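Local atomic coordinates of thin, isoform D (Drosophila melanogaster, PDB entry 6XG7), a protein that probably takes part in ubiquitin transfer and zinc binding as a whole, and contributes here its C-terminal NHL-repeat beta-propeller, a domain for protein-protein interaction. Residues Asp110-Arg115 against Phe139-Gly144; Gln132-Gly137 against Lys158-Val163; Ser65-Gln70 against Gly83-Gly88. One frame throughout, in Å; residues are numbered along the deposited sequence.

Interaction 1: Asp110-Arg115 against Phe139-Gly144; sequences DRYNHR and FNYPWG
Arg111 and His114, on the turn between strands 106-110 and 115-119, pack against Tyr141, just before strand 142-147, and Trp143 within it, so that one blade of the NHL beta-propeller meets the next. The Arg111 and Trp143 side chains lie side by side, pointing the same way. Arg111 CB lies 3.9 Å from Pro142 O, and with CG anti to the backbone N (chi1 178°) the extended chain brings CD to 3.8 Å from Trp143 CZ3. Arg111 NE comes closer, 3.4 Å from Trp143 CZ3, which sits over one face of the guanidinium; Tyr112 OH lies over the opposite face. At the tip, Arg111 NH1 reaches Trp143 CH2 at 4.1 Å. A long chain ending in a flat guanidinium suits this partly exposed position, since its CD and NE can pack against the indole. An alanine here would keep the CB contact but would probably open a gap between Trp143 CZ3 and the Tyr112 hydroxyl. His114 serves both as acceptor and as aromatic partner, its edge turned to the Tyr141 face with CE1 3.4 Å above the plane of that ring. Near the imidazole plane, His114 ND1 accepts the backbone N-H of Tyr141 at 3.0 Å, with an N-H...N angle of 155°.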
loop_
_atom_site.group_PDB
_atom_site.type_symbol
_atom_site.label_atom_id
_atom_site.label_comp_id
_atom_site.label_asym_id
_atom_site.label_seq_id
_atom_site.Cartn_x
_atom_site.Cartn_y
_atom_site.Cartn_z
ATOM N N ASP A 110 -0.543 2.182 -12.077
ATOM C CA ASP A 110 -0.242 3.388 -12.846
ATOM C C ASP A 110 -1.528 4.199 -12.958
ATOM O O ASP A 110 -2.225 4.190 -13.964
ATOM C CB ASP A 110 0.318 2.970 -14.200
ATOM C CG ASP A 110 0.897 4.106 -14.980
ATOM O OD1 ASP A 110 0.955 5.240 -14.450
ATOM O OD2 ASP A 110 1.301 3.855 -16.143
ATOM N N ARG A 111 -1.821 4.935 -11.883
ATOM C CA ARG A 111 -3.125 5.520 -11.586
ATOM C C ARG A 111 -3.783 6.190 -12.791
ATOM O O ARG A 111 -4.894 5.815 -13.184
ATOM C CB ARG A 111 -2.963 6.511 -10.429
ATOM C CG ARG A 111 -4.220 7.240 -10.019
ATOM C CD ARG A 111 -3.868 8.325 -8.984
ATOM N NE ARG A 111 -4.969 9.248 -8.712
ATOM C CZ ARG A 111 -4.825 10.432 -8.126
ATOM N NH1 ARG A 111 -3.624 10.853 -7.756
ATOM N NH2 ARG A 111 -5.888 11.201 -7.909
ATOM N N TYR A 112 -3.143 7.227 -13.351
ATOM C CA TYR A 112 -3.795 8.037 -14.386
ATOM C C TYR A 112 -3.689 7.425 -15.779
ATOM O O TYR A 112 -4.317 7.935 -16.717
ATOM C CB TYR A 112 -3.259 9.467 -14.389
ATOM C CG TYR A 112 -3.777 10.389 -13.297
ATOM C CD1 TYR A 112 -5.071 10.296 -12.772
ATOM C CD2 TYR A 112 -2.960 11.402 -12.824
ATOM C CE1 TYR A 112 -5.518 11.190 -11.779
ATOM C CE2 TYR A 112 -3.387 12.282 -11.856
ATOM C CZ TYR A 112 -4.654 12.173 -11.333
ATOM O OH TYR A 112 -5.022 13.084 -10.380
ATOM N N ASN A 113 -2.953 6.332 -15.936
ATOM C CA ASN A 113 -3.038 5.527 -17.140
ATOM C C ASN A 113 -3.972 4.336 -16.982
ATOM O O ASN A 113 -4.133 3.563 -17.927
ATOM C CB ASN A 113 -1.648 5.059 -17.565
ATOM C CG ASN A 113 -0.790 6.198 -18.065
ATOM O OD1 ASN A 113 -1.261 7.085 -18.798
ATOM N ND2 ASN A 113 0.473 6.185 -17.690
ATOM N N HIS A 114 -4.577 4.164 -15.808
ATOM C CA HIS A 114 -5.587 3.131 -15.586
ATOM C C HIS A 114 -5.084 1.764 -16.028
ATOM O O HIS A 114 -5.769 1.004 -16.723
ATOM C CB HIS A 114 -6.911 3.506 -16.236
ATOM C CG HIS A 114 -7.392 4.845 -15.792
ATOM N ND1 HIS A 114 -8.139 5.028 -14.648
ATOM C CD2 HIS A 114 -7.183 6.077 -16.315
ATOM C CE1 HIS A 114 -8.387 6.317 -14.498
ATOM N NE2 HIS A 114 -7.819 6.973 -15.498
ATOM N N ARG A 115 -3.891 1.414 -15.553
ATOM C CA ARG A 115 -3.267 0.151 -15.911
ATOM C C ARG A 115 -2.312 -0.264 -14.800
ATOM O O ARG A 115 -1.927 0.536 -13.944
ATOM C CB ARG A 115 -2.515 0.258 -17.250
ATOM C CG ARG A 115 -1.313 1.177 -17.170
ATOM C CD ARG A 115 -0.634 1.396 -18.517
ATOM N NE ARG A 115 0.463 2.361 -18.425
ATOM C CZ ARG A 115 1.245 2.716 -19.440
ATOM N NH1 ARG A 115 1.102 2.144 -20.625
ATOM N NH2 ARG A 115 2.181 3.641 -19.251
ATOM N N PHE A 139 -9.939 -0.567 -15.400
ATOM C CA PHE A 139 -9.864 0.125 -14.125
ATOM C C PHE A 139 -10.390 1.551 -14.224
ATOM O O PHE A 139 -10.335 2.207 -15.270
ATOM C CB PHE A 139 -8.420 0.236 -13.622
ATOM C CG PHE A 139 -7.689 -1.074 -13.534
ATOM C CD1 PHE A 139 -7.940 -1.932 -12.492
ATOM C CD2 PHE A 139 -6.752 -1.437 -14.469
ATOM C CE1 PHE A 139 -7.267 -3.144 -12.379
ATOM C CE2 PHE A 139 -6.075 -2.637 -14.369
ATOM C CZ PHE A 139 -6.347 -3.497 -13.309
ATOM N N ASN A 140 -10.827 2.056 -13.081
ATOM C CA ASN A 140 -11.002 3.494 -12.890
ATOM C C ASN A 140 -10.183 3.858 -11.661
ATOM O O ASN A 140 -10.668 3.787 -10.531
ATOM C CB ASN A 140 -12.466 3.896 -12.741
ATOM C CG ASN A 140 -13.160 4.074 -14.071
ATOM O OD1 ASN A 140 -12.714 4.841 -14.917
ATOM N ND2 ASN A 140 -14.278 3.383 -14.248
ATOM N N TYR A 141 -8.937 4.245 -11.910
ATOM C CA TYR A 141 -7.967 4.702 -10.920
ATOM C C TYR A 141 -7.496 3.537 -10.059
ATOM O O TYR A 141 -7.831 3.447 -8.869
ATOM C CB TYR A 141 -8.500 5.846 -10.049
ATOM C CG TYR A 141 -9.042 6.973 -10.877
ATOM C CD1 TYR A 141 -8.206 7.932 -11.468
ATOM C CD2 TYR A 141 -10.399 7.083 -11.101
ATOM C CE1 TYR A 141 -8.722 8.958 -12.253
ATOM C CE2 TYR A 141 -10.921 8.085 -11.890
ATOM C CZ TYR A 141 -10.091 9.019 -12.454
ATOM O OH TYR A 141 -10.657 10.001 -13.224
ATOM N N PRO A 142 -6.712 2.624 -10.622
ATOM C CA PRO A 142 -6.096 1.596 -9.780
ATOM C C PRO A 142 -5.161 2.262 -8.788
ATOM O O PRO A 142 -4.405 3.171 -9.133
ATOM C CB PRO A 142 -5.333 0.730 -10.782
ATOM C CG PRO A 142 -4.954 1.675 -11.873
ATOM C CD PRO A 142 -6.111 2.656 -11.970
ATOM N N TRP A 143 -5.227 1.807 -7.542
ATOM C CA TRP A 143 -4.529 2.475 -6.455
ATOM C C TRP A 143 -3.588 1.485 -5.769
ATOM O O TRP A 143 -2.459 1.290 -6.223
ATOM C CB TRP A 143 -5.518 3.153 -5.501
ATOM C CG TRP A 143 -4.874 4.267 -4.707
ATOM C CD1 TRP A 143 -3.996 4.134 -3.665
ATOM C CD2 TRP A 143 -5.026 5.674 -4.914
ATOM N NE1 TRP A 143 -3.599 5.363 -3.215
ATOM C CE2 TRP A 143 -4.214 6.325 -3.959
ATOM C CE3 TRP A 143 -5.763 6.446 -5.809
ATOM C CZ2 TRP A 143 -4.119 7.710 -3.868
ATOM C CZ3 TRP A 143 -5.675 7.838 -5.711
ATOM C CH2 TRP A 143 -4.869 8.447 -4.741
ATOM N N GLY A 144 -4.023 0.821 -4.705
ATOM C CA GLY A 144 -3.176 -0.169 -4.077
ATOM C C GLY A 144 -3.044 -1.425 -4.921
ATOM O O GLY A 144 -3.957 -1.820 -5.658
#

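Interaction 2: Gln132-Gly137 against Lys158-Val163; sequences QGTADG and KENHRV
Thr134 O is gripped by both terminal nitrogens, NH1 and NH2, of Arg162 and by a water. The two arginine bonds are weak: Arg162 NH2 lies 3.1 Å and Arg162 NH1 3.3 Å from Thr134 O, each with a bent N-H direction. The water donates to Thr134 O at 2.7 Å, accepts from Arg162 NH1, and donates again to Asp136 OD1 at 2.8 Å. It thereby joins the arginine to a carboxylate that does not touch it directly and that has its own salt bridge to Lys175. Arg162 NH2 also makes a weak bond to Ala135 O, 3.1 Å away. Both carbonyl oxygens lie at the guanidinium edge, near its plane, and the several N-H groups of an arginine let it reach two successive carbonyls of an irregular loop, though none of these bonds is straight.

The side chain reaches them extended from CG to NE, with CG between the backbone N and the carbonyl carbon (chi1 68°). Its main charge partner is Asp157, whose OD2 takes NE in a salt bridge, while Lys138 O accepts from NH2. Asp157 also faces the G1 beta bulge formed by His161 and Arg162, where the 3-10 turn 158-160 passes into strand 162-166 of this NHL propeller blade.

Asn160, on that turn, makes the straighter bond: Asn160 ND2 gives its hydrogen to Gly133 O at 3.1 Å with an N-H...O angle of 160°, the oxygen lying close to the amide plane. ND2 has Asp157 OD2 as its stronger partner, and OD1 accepts from Asn140 ND2, so both ends of the amide have partners, consistent with this orientation. Thr134 crosses this side chain at about a right angle, its methyl CG2 resting 3.5 Å from Asn160 OD1.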
loop_
_atom_site.group_PDB
_atom_site.type_symbol
_atom_site.label_atom_id
_atom_site.label_comp_id
_atom_site.label_asym_id
_atom_site.label_seq_id
_atom_site.Cartn_x
_atom_site.Cartn_y
_atom_site.Cartn_z
ATOM N N GLN A 132 -8.699 2.164 -19.099
ATOM C CA GLN A 132 -9.762 2.818 -18.350
ATOM C C GLN A 132 -11.130 2.244 -18.707
ATOM O O GLN A 132 -11.470 2.105 -19.886
ATOM C CB GLN A 132 -9.720 4.325 -18.604
ATOM C CG GLN A 132 -10.665 5.106 -17.727
ATOM C CD GLN A 132 -11.987 5.358 -18.397
ATOM O OE1 GLN A 132 -12.029 5.697 -19.574
ATOM N NE2 GLN A 132 -13.071 5.199 -17.658
ATOM N N GLY A 133 -11.912 1.908 -17.687
ATOM C CA GLY A 133 -13.264 1.434 -17.903
ATOM C C GLY A 133 -13.752 0.572 -16.754
ATOM O O GLY A 133 -13.157 0.537 -15.677
ATOM N N THR A 134 -14.890 -0.091 -17.003
ATOM C CA THR A 134 -15.574 -0.897 -16.004
ATOM C C THR A 134 -15.640 -2.374 -16.354
ATOM O O THR A 134 -16.043 -3.165 -15.497
ATOM C CB THR A 134 -17.012 -0.392 -15.771
ATOM O OG1 THR A 134 -17.708 -0.371 -17.020
ATOM C CG2 THR A 134 -17.014 1.016 -15.141
ATOM N N ALA A 135 -15.292 -2.770 -17.579
ATOM C CA ALA A 135 -15.235 -4.186 -17.922
ATOM C C ALA A 135 -14.216 -4.903 -17.031
ATOM O O ALA A 135 -13.349 -4.284 -16.394
ATOM C CB ALA A 135 -14.864 -4.351 -19.397
ATOM N N ASP A 136 -14.338 -6.224 -16.969
ATOM C CA ASP A 136 -13.342 -7.016 -16.259
ATOM C C ASP A 136 -11.973 -6.738 -16.860
ATOM O O ASP A 136 -11.805 -6.748 -18.083
ATOM C CB ASP A 136 -13.640 -8.506 -16.394
ATOM C CG ASP A 136 -14.899 -8.923 -15.690
ATOM O OD1 ASP A 136 -15.492 -8.125 -14.940
ATOM O OD2 ASP A 136 -15.292 -10.089 -15.892
ATOM N N GLY A 137 -10.991 -6.478 -16.002
ATOM C CA GLY A 137 -9.665 -6.151 -16.486
ATOM C C GLY A 137 -9.453 -4.703 -16.855
ATOM O O GLY A 137 -8.354 -4.347 -17.285
ATOM N N LYS A 158 -10.186 1.788 -7.492
ATOM C CA LYS A 158 -10.791 2.663 -6.491
ATOM C C LYS A 158 -12.177 3.137 -6.909
ATOM O O LYS A 158 -13.142 3.003 -6.146
ATOM C CB LYS A 158 -9.870 3.854 -6.224
ATOM C CG LYS A 158 -10.423 4.798 -5.181
ATOM C CD LYS A 158 -9.444 5.897 -4.842
ATOM C CE LYS A 158 -9.402 7.005 -5.882
ATOM N NZ LYS A 158 -10.551 7.965 -5.790
ATOM N N GLU A 159 -12.295 3.737 -8.091
ATOM C CA GLU A 159 -13.581 4.313 -8.478
ATOM C C GLU A 159 -14.554 3.278 -9.022
ATOM O O GLU A 159 -15.707 3.622 -9.285
ATOM C CB GLU A 159 -13.392 5.495 -9.432
ATOM C CG GLU A 159 -12.905 6.741 -8.721
ATOM C CD GLU A 159 -13.789 7.121 -7.558
ATOM O OE1 GLU A 159 -15.011 7.270 -7.771
ATOM O OE2 GLU A 159 -13.252 7.206 -6.428
ATOM N N ASN A 160 -14.138 2.024 -9.173
ATOM C CA ASN A 160 -15.082 0.944 -9.426
ATOM C C ASN A 160 -15.460 0.196 -8.152
ATOM O O ASN A 160 -16.184 -0.799 -8.218
ATOM C CB ASN A 160 -14.530 -0.023 -10.476
ATOM C CG ASN A 160 -14.471 0.586 -11.862
ATOM O OD1 ASN A 160 -15.250 1.475 -12.210
ATOM N ND2 ASN A 160 -13.531 0.112 -12.660
ATOM N N HIS A 161 -14.990 0.661 -6.993
ATOM C CA HIS A 161 -15.366 0.137 -5.678
ATOM C C HIS A 161 -15.198 -1.381 -5.600
ATOM O O HIS A 161 -16.032 -2.117 -5.077
ATOM C CB HIS A 161 -16.763 0.612 -5.288
ATOM C CG HIS A 161 -16.924 2.097 -5.419
ATOM N ND1 HIS A 161 -16.231 2.992 -4.630
ATOM C CD2 HIS A 161 -17.663 2.844 -6.274
ATOM C CE1 HIS A 161 -16.553 4.223 -4.978
ATOM N NE2 HIS A 161 -17.416 4.162 -5.978
ATOM N N ARG A 162 -14.051 -1.849 -6.084
ATOM C CA ARG A 162 -13.833 -3.282 -6.161
ATOM C C ARG A 162 -12.353 -3.615 -6.093
ATOM O O ARG A 162 -11.480 -2.771 -6.314
ATOM C CB ARG A 162 -14.434 -3.860 -7.445
ATOM C CG ARG A 162 -13.717 -3.401 -8.711
ATOM C CD ARG A 162 -14.501 -3.777 -9.940
ATOM N NE ARG A 162 -13.829 -3.395 -11.171
ATOM C CZ ARG A 162 -14.352 -3.619 -12.370
ATOM N NH1 ARG A 162 -15.519 -4.248 -12.463
ATOM N NH2 ARG A 162 -13.718 -3.271 -13.469
ATOM N N VAL A 163 -12.095 -4.885 -5.822
ATOM C CA VAL A 163 -10.791 -5.508 -5.963
ATOM C C VAL A 163 -10.858 -6.405 -7.182
ATOM O O VAL A 163 -11.818 -7.164 -7.349
ATOM C CB VAL A 163 -10.455 -6.328 -4.702
ATOM C CG1 VAL A 163 -9.178 -7.108 -4.894
ATOM C CG2 VAL A 163 -10.344 -5.425 -3.501
HETATM O O HOH W 1 -16.900 -5.668 -14.860
#

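Interaction 3: Ser65-Gln70 against Gly83-Gly88; sequences SNHRVQ and GEYGNG
Tyr85 sets its edge against the face of His67 in a T-shaped (edge-to-face) pair. The centroids are 4.9 Å apart and the planes meet at 62°. CD1 of Tyr85 does the touching, 3.6 Å above the His67 imidazole and over its centre, so it is near every ring atom, NE2 included. Behind it, Tyr85 CB lies 3.7 Å from His67 CD2. The tyrosine has CG anti to its backbone N (chi1 174°), and the two side chains run side by side, pointing the same way. Ser65 C, from the same turn as His67, lies toward the rim of the opposite imidazole face, and outside the two segments His67 ND1 is hydrogen-bonded to the backbone N of the S-hydroxycysteine at position 94. A ring with a nitrogen at its rim therefore fits here, offering a face to Tyr85 and ND1 to a hydrogen bond.

The backbones meet where the hairpin of strands 68-72 and 78-85, at the outer side of an NHL propeller blade, reaches its open end. Val69 and Phe82 are still joined by backbone hydrogen bonding, whereas His67 O, 3.2 Å from Glu84 N, is too poorly angled to count as bonded. His67 and Arg68 together face Asp63 as a G1 beta bulge. Steric limits explain Gly83: a CB there would stand 3.0 Å from His67 O, a clash, and would press on Arg68 CA.

The polar and charged contacts lead away from the seam. Arg68 touches Gly83 through its stem alone, Arg68 CB lying 3.6 Å from Gly83 O. Beyond it the extended chain carries NE to a salt bridge with Asp63 OD2 and NH1 to one with Glu81, while Gln70 CD lies 3.6 Å above the Arg68 guanidinium plane, toward its rim.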
loop_
_atom_site.group_PDB
_atom_site.type_symbol
_atom_site.label_atom_id
_atom_site.label_comp_id
_atom_site.label_asym_id
_atom_site.label_seq_id
_atom_site.Cartn_x
_atom_site.Cartn_y
_atom_site.Cartn_z
ATOM N N SER A 65 4.397 12.179 -7.828
ATOM C CA SER A 65 4.432 13.376 -8.666
ATOM C C SER A 65 5.723 13.506 -9.452
ATOM O O SER A 65 5.824 14.405 -10.295
ATOM C CB SER A 65 4.193 14.638 -7.848
ATOM O OG SER A 65 2.867 14.626 -7.371
ATOM N N ASN A 66 6.693 12.629 -9.217
ATOM C CA ASN A 66 7.853 12.516 -10.083
ATOM C C ASN A 66 7.739 11.351 -11.054
ATOM O O ASN A 66 8.682 11.082 -11.801
ATOM C CB ASN A 66 9.129 12.389 -9.244
ATOM C CG ASN A 66 9.458 13.678 -8.531
ATOM O OD1 ASN A 66 9.292 14.783 -9.080
ATOM N ND2 ASN A 66 9.879 13.559 -7.297
ATOM N N HIS A 67 6.612 10.650 -11.058
ATOM C CA HIS A 67 6.334 9.624 -12.062
ATOM C C HIS A 67 7.419 8.557 -12.100
ATOM O O HIS A 67 7.828 8.105 -13.169
ATOM C CB HIS A 67 6.091 10.241 -13.434
ATOM C CG HIS A 67 5.153 11.391 -13.383
ATOM N ND1 HIS A 67 3.801 11.241 -13.162
ATOM C CD2 HIS A 67 5.382 12.721 -13.462
ATOM C CE1 HIS A 67 3.236 12.433 -13.138
ATOM N NE2 HIS A 67 4.173 13.345 -13.326
ATOM N N ARG A 68 7.878 8.133 -10.920
ATOM C CA ARG A 68 8.964 7.172 -10.828
ATOM C C ARG A 68 8.839 6.358 -9.546
ATOM O O ARG A 68 8.139 6.733 -8.602
ATOM C CB ARG A 68 10.322 7.881 -10.830
ATOM C CG ARG A 68 10.556 8.704 -9.571
ATOM C CD ARG A 68 11.858 9.482 -9.630
ATOM N NE ARG A 68 11.961 10.404 -8.501
ATOM C CZ ARG A 68 13.027 11.153 -8.252
ATOM N NH1 ARG A 68 14.108 11.048 -9.016
ATOM N NH2 ARG A 68 13.000 12.019 -7.255
ATOM N N VAL A 69 9.504 5.224 -9.553
ATOM C CA VAL A 69 9.757 4.427 -8.366
ATOM C C VAL A 69 11.204 4.655 -7.943
ATOM O O VAL A 69 12.103 4.683 -8.788
ATOM C CB VAL A 69 9.515 2.939 -8.659
ATOM C CG1 VAL A 69 9.951 2.104 -7.470
ATOM C CG2 VAL A 69 8.049 2.677 -8.971
ATOM N N GLN A 70 11.426 4.843 -6.641
ATOM C CA GLN A 70 12.772 4.897 -6.082
ATOM C C GLN A 70 12.968 3.738 -5.122
ATOM O O GLN A 70 12.057 3.386 -4.357
ATOM C CB GLN A 70 13.056 6.206 -5.367
ATOM C CG GLN A 70 13.004 7.404 -6.290
ATOM C CD GLN A 70 13.522 8.642 -5.600
ATOM O OE1 GLN A 70 14.697 8.734 -5.302
ATOM N NE2 GLN A 70 12.639 9.566 -5.285
ATOM N N GLY A 83 11.438 5.028 -14.189
ATOM C CA GLY A 83 10.177 5.631 -14.556
ATOM C C GLY A 83 10.327 7.098 -14.916
ATOM O O GLY A 83 11.178 7.824 -14.376
ATOM N N GLU A 84 9.485 7.543 -15.845
ATOM C CA GLU A 84 9.349 8.950 -16.190
ATOM C C GLU A 84 7.918 9.155 -16.661
ATOM O O GLU A 84 7.194 8.196 -16.921
ATOM C CB GLU A 84 10.350 9.390 -17.254
ATOM C CG GLU A 84 10.152 8.768 -18.610
ATOM C CD GLU A 84 11.357 9.039 -19.508
ATOM O OE1 GLU A 84 12.424 8.450 -19.229
ATOM O OE2 GLU A 84 11.261 9.870 -20.435
ATOM N N TYR A 85 7.526 10.419 -16.790
ATOM C CA TYR A 85 6.150 10.750 -17.142
ATOM C C TYR A 85 5.786 10.272 -18.542
ATOM O O TYR A 85 6.525 10.492 -19.506
ATOM C CB TYR A 85 5.955 12.261 -17.081
ATOM C CG TYR A 85 4.601 12.688 -17.571
ATOM C CD1 TYR A 85 3.466 12.483 -16.795
ATOM C CD2 TYR A 85 4.448 13.272 -18.819
ATOM C CE1 TYR A 85 2.214 12.871 -17.247
ATOM C CE2 TYR A 85 3.202 13.664 -19.277
ATOM C CZ TYR A 85 2.088 13.458 -18.483
ATOM O OH TYR A 85 0.846 13.836 -18.923
ATOM N N GLY A 86 4.625 9.645 -18.664
ATOM C CA GLY A 86 4.082 9.358 -19.978
ATOM C C GLY A 86 3.106 8.201 -19.920
ATOM O O GLY A 86 2.721 7.752 -18.847
ATOM N N ASN A 87 2.702 7.746 -21.116
ATOM C CA ASN A 87 1.796 6.609 -21.258
ATOM C C ASN A 87 2.410 5.463 -22.049
ATOM O O ASN A 87 1.705 4.504 -22.380
ATOM C CB ASN A 87 0.436 7.020 -21.839
ATOM C CG ASN A 87 0.537 7.575 -23.232
ATOM O OD1 ASN A 87 1.529 7.393 -23.929
ATOM N ND2 ASN A 87 -0.519 8.250 -23.657
ATOM N N GLY A 88 3.707 5.526 -22.346
ATOM C CA GLY A 88 4.400 4.421 -22.970
ATOM C C GLY A 88 4.856 3.374 -21.966
ATOM O O GLY A 88 4.589 3.426 -20.765
#

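How the interactions relate
Interaction 1 is the most deeply set of the three, partly buried between two successive propeller blades, and it relies on rings, an arginine guanidinium and its stem, and one backbone-to-imidazole bond. Interactions 2 and 3 are surface contacts. Interaction 2 is almost wholly polar, with side chains holding carbonyls of a loop; interaction 3 is an edge-to-face ring pair beside close backbone packing, with no hydrogen bond across it. Interactions 1 and 2 adjoin and reach the same sheet, Asn140 OD1 meeting Gln132 NE2 and Phe139 O meeting Gly133 N. Interaction 3 touches interaction 1 through Arg115 NH2 and Gly88 O, but stands apart from interaction 2, their centres about 22 Å apart.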